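PDB 4YN8: response regulator ChrA from Corynebacterium diphtheriae, which probably binds DNA to regulate transcription, as the response regulator of a haem-sensing two-component system. Local coordinates for residues A[7-12]-A[33-38]. The protein carries 1 engineered substitution. Residues are numbered along the deposited sequence; the frame is centred on the assembly and turned at random.
Sequences RVMLID and VVAEAS. With MG (magnesium ion), chain F.
Leu10 hydrogen-bonds through both its backbone polar groups to the strand 31-37: its N gives a bond to Ala35 O (3.0 Å), and its O receives Ala37 N. Asp12 N then bonds Ala37 O at 3.1 Å, completing the ladder of a parallel pair. At the other end the ladder is irregular. Val8 O is shared between two donors, taking Val34 N at 2.9 Å and only a weak bond from Ala35 N at 3.5 Å. Val8 pairs with Val33 but Met9 with Ala35, a shift of one residue that identifies a beta bulge at Val34, whose psi of -10° departs from extended values. The two strands, their short segments running 26° apart, belong to the beta-alpha-beta unit of a CheY-like receiver domain, with strand 31-37 outermost in the sheet and helix 15-26 as the crossover.

Apolar packing differs on the two faces. Met9 holds CG anti to the backbone N (chi1 179°) and extends along the neighbouring strand, bringing CG against Ala35 CB and CE to 3.9 Å from Ala37 CB. On the opposite face, toward helix 15-26, Val33 CG1 meets Leu10 CB at 4.1 Å. Beside the bulge, Val34 CG1 touches Arg7 CB at 3.8 Å where the two side chains meet at an angle.

Charged groups have partners beyond the pair: the carboxylate of Glu36 forms a salt bridge with Arg18. Just past the end of strand 6-11, Asp12 OD1 binds magnesium at 2.1 Å, while OD2 lies farther from the metal. Three waters, His14 and Asp54 complete the six-coordinate site.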
loop_
_atom_site.group_PDB
_atom_site.type_symbol
_atom_site.label_atom_id
_atom_site.label_comp_id
_atom_site.label_asym_id
_atom_site.label_seq_id
_atom_site.Cartn_x
_atom_site.Cartn_y
_atom_site.Cartn_z
ATOM N N ARG A 7 -5.889 27.172 3.921
ATOM C CA ARG A 7 -5.090 26.983 5.140
ATOM C C ARG A 7 -4.787 25.494 5.258
ATOM O O ARG A 7 -5.691 24.674 5.429
ATOM C CB ARG A 7 -5.881 27.435 6.373
ATOM C CG ARG A 7 -6.215 28.917 6.314
ATOM C CD ARG A 7 -7.318 29.344 7.292
ATOM N NE ARG A 7 -8.559 28.772 6.897
ATOM C CZ ARG A 7 -9.650 28.796 7.660
ATOM N NH1 ARG A 7 -9.640 29.445 8.838
ATOM N NH2 ARG A 7 -10.733 28.222 7.237
ATOM N N VAL A 8 -3.513 25.171 5.151
ATOM C CA VAL A 8 -3.071 23.790 5.110
ATOM C C VAL A 8 -2.429 23.333 6.395
ATOM O O VAL A 8 -1.620 24.078 6.966
ATOM C CB VAL A 8 -2.106 23.605 3.952
ATOM C CG1 VAL A 8 -1.334 22.267 4.056
ATOM C CG2 VAL A 8 -2.897 23.695 2.657
ATOM N N MET A 9 -2.761 22.128 6.809
ATOM C CA MET A 9 -1.964 21.401 7.792
ATOM C C MET A 9 -1.150 20.341 7.081
ATOM O O MET A 9 -1.699 19.541 6.357
ATOM C CB MET A 9 -2.791 20.728 8.864
ATOM C CG MET A 9 -1.934 19.947 9.880
ATOM S SD MET A 9 -2.940 19.599 11.352
ATOM C CE MET A 9 -1.687 19.578 12.612
ATOM N N LEU A 10 0.151 20.383 7.292
ATOM C CA LEU A 10 1.099 19.526 6.579
ATOM C C LEU A 10 1.691 18.561 7.567
ATOM O O LEU A 10 2.271 18.987 8.567
ATOM C CB LEU A 10 2.212 20.394 6.006
ATOM C CG LEU A 10 3.385 19.652 5.360
ATOM C CD1 LEU A 10 2.858 18.899 4.162
ATOM C CD2 LEU A 10 4.408 20.679 4.949
ATOM N N ILE A 11 1.597 17.274 7.272
ATOM C CA ILE A 11 1.948 16.204 8.210
ATOM C C ILE A 11 2.946 15.272 7.535
ATOM O O ILE A 11 2.691 14.783 6.421
ATOM C CB ILE A 11 0.705 15.435 8.605
ATOM C CG1 ILE A 11 -0.340 16.418 9.137
ATOM C CG2 ILE A 11 1.032 14.381 9.673
ATOM C CD1 ILE A 11 -1.550 15.759 9.760
ATOM N N ASP A 12 4.087 15.069 8.187
ATOM C CA ASP A 12 5.132 14.175 7.677
ATOM C C ASP A 12 6.081 13.939 8.830
ATOM O O ASP A 12 6.471 14.898 9.506
ATOM C CB ASP A 12 5.874 14.864 6.511
ATOM C CG ASP A 12 6.861 13.964 5.794
ATOM O OD1 ASP A 12 7.492 13.042 6.379
ATOM O OD2 ASP A 12 6.991 14.221 4.575
ATOM N N VAL A 33 0.600 27.345 4.807
ATOM C CA VAL A 33 0.727 26.256 5.778
ATOM C C VAL A 33 0.576 26.857 7.162
ATOM O O VAL A 33 1.466 27.612 7.619
ATOM C CB VAL A 33 2.046 25.535 5.619
ATOM C CG1 VAL A 33 2.239 24.432 6.674
ATOM C CG2 VAL A 33 2.073 24.958 4.204
ATOM N N VAL A 34 -0.559 26.624 7.770
ATOM C CA VAL A 34 -0.861 27.170 9.114
ATOM C C VAL A 34 -0.506 26.243 10.274
ATOM O O VAL A 34 -0.546 26.667 11.418
ATOM C CB VAL A 34 -2.328 27.579 9.225
ATOM C CG1 VAL A 34 -2.680 28.590 8.143
ATOM C CG2 VAL A 34 -3.220 26.374 9.170
ATOM N N ALA A 35 -0.167 24.989 9.993
ATOM C CA ALA A 35 0.089 23.975 11.040
ATOM C C ALA A 35 0.937 22.862 10.439
ATOM O O ALA A 35 0.798 22.562 9.245
ATOM C CB ALA A 35 -1.207 23.400 11.576
ATOM N N GLU A 36 1.795 22.271 11.262
ATOM C CA GLU A 36 2.564 21.081 10.862
ATOM C C GLU A 36 2.518 20.049 11.953
ATOM O O GLU A 36 2.457 20.399 13.156
ATOM C CB GLU A 36 4.008 21.488 10.642
ATOM C CG GLU A 36 4.223 22.302 9.388
ATOM C CD GLU A 36 5.682 22.723 9.243
ATOM O OE1 GLU A 36 6.568 21.855 8.955
ATOM O OE2 GLU A 36 5.941 23.928 9.401
ATOM N N ALA A 37 2.610 18.779 11.604
ATOM C CA ALA A 37 2.705 17.751 12.597
ATOM C C ALA A 37 3.609 16.652 12.084
ATOM O O ALA A 37 3.846 16.592 10.871
ATOM C CB ALA A 37 1.337 17.177 12.933
ATOM N N SER A 38 4.064 15.800 12.989
ATOM C CA SER A 38 4.941 14.679 12.609
ATOM C C SER A 38 4.218 13.300 12.589
ATOM O O SER A 38 4.803 12.262 12.200
ATOM C CB SER A 38 6.176 14.727 13.467
ATOM O OG SER A 38 5.793 14.390 14.732
HETATM MG MG MG F . 7.557 11.132 5.446
HETATM O O HOH W 1 7.626 9.345 4.561
HETATM O O HOH W 2 6.148 10.664 7.063
HETATM O O HOH W 3 8.634 12.317 4.153
#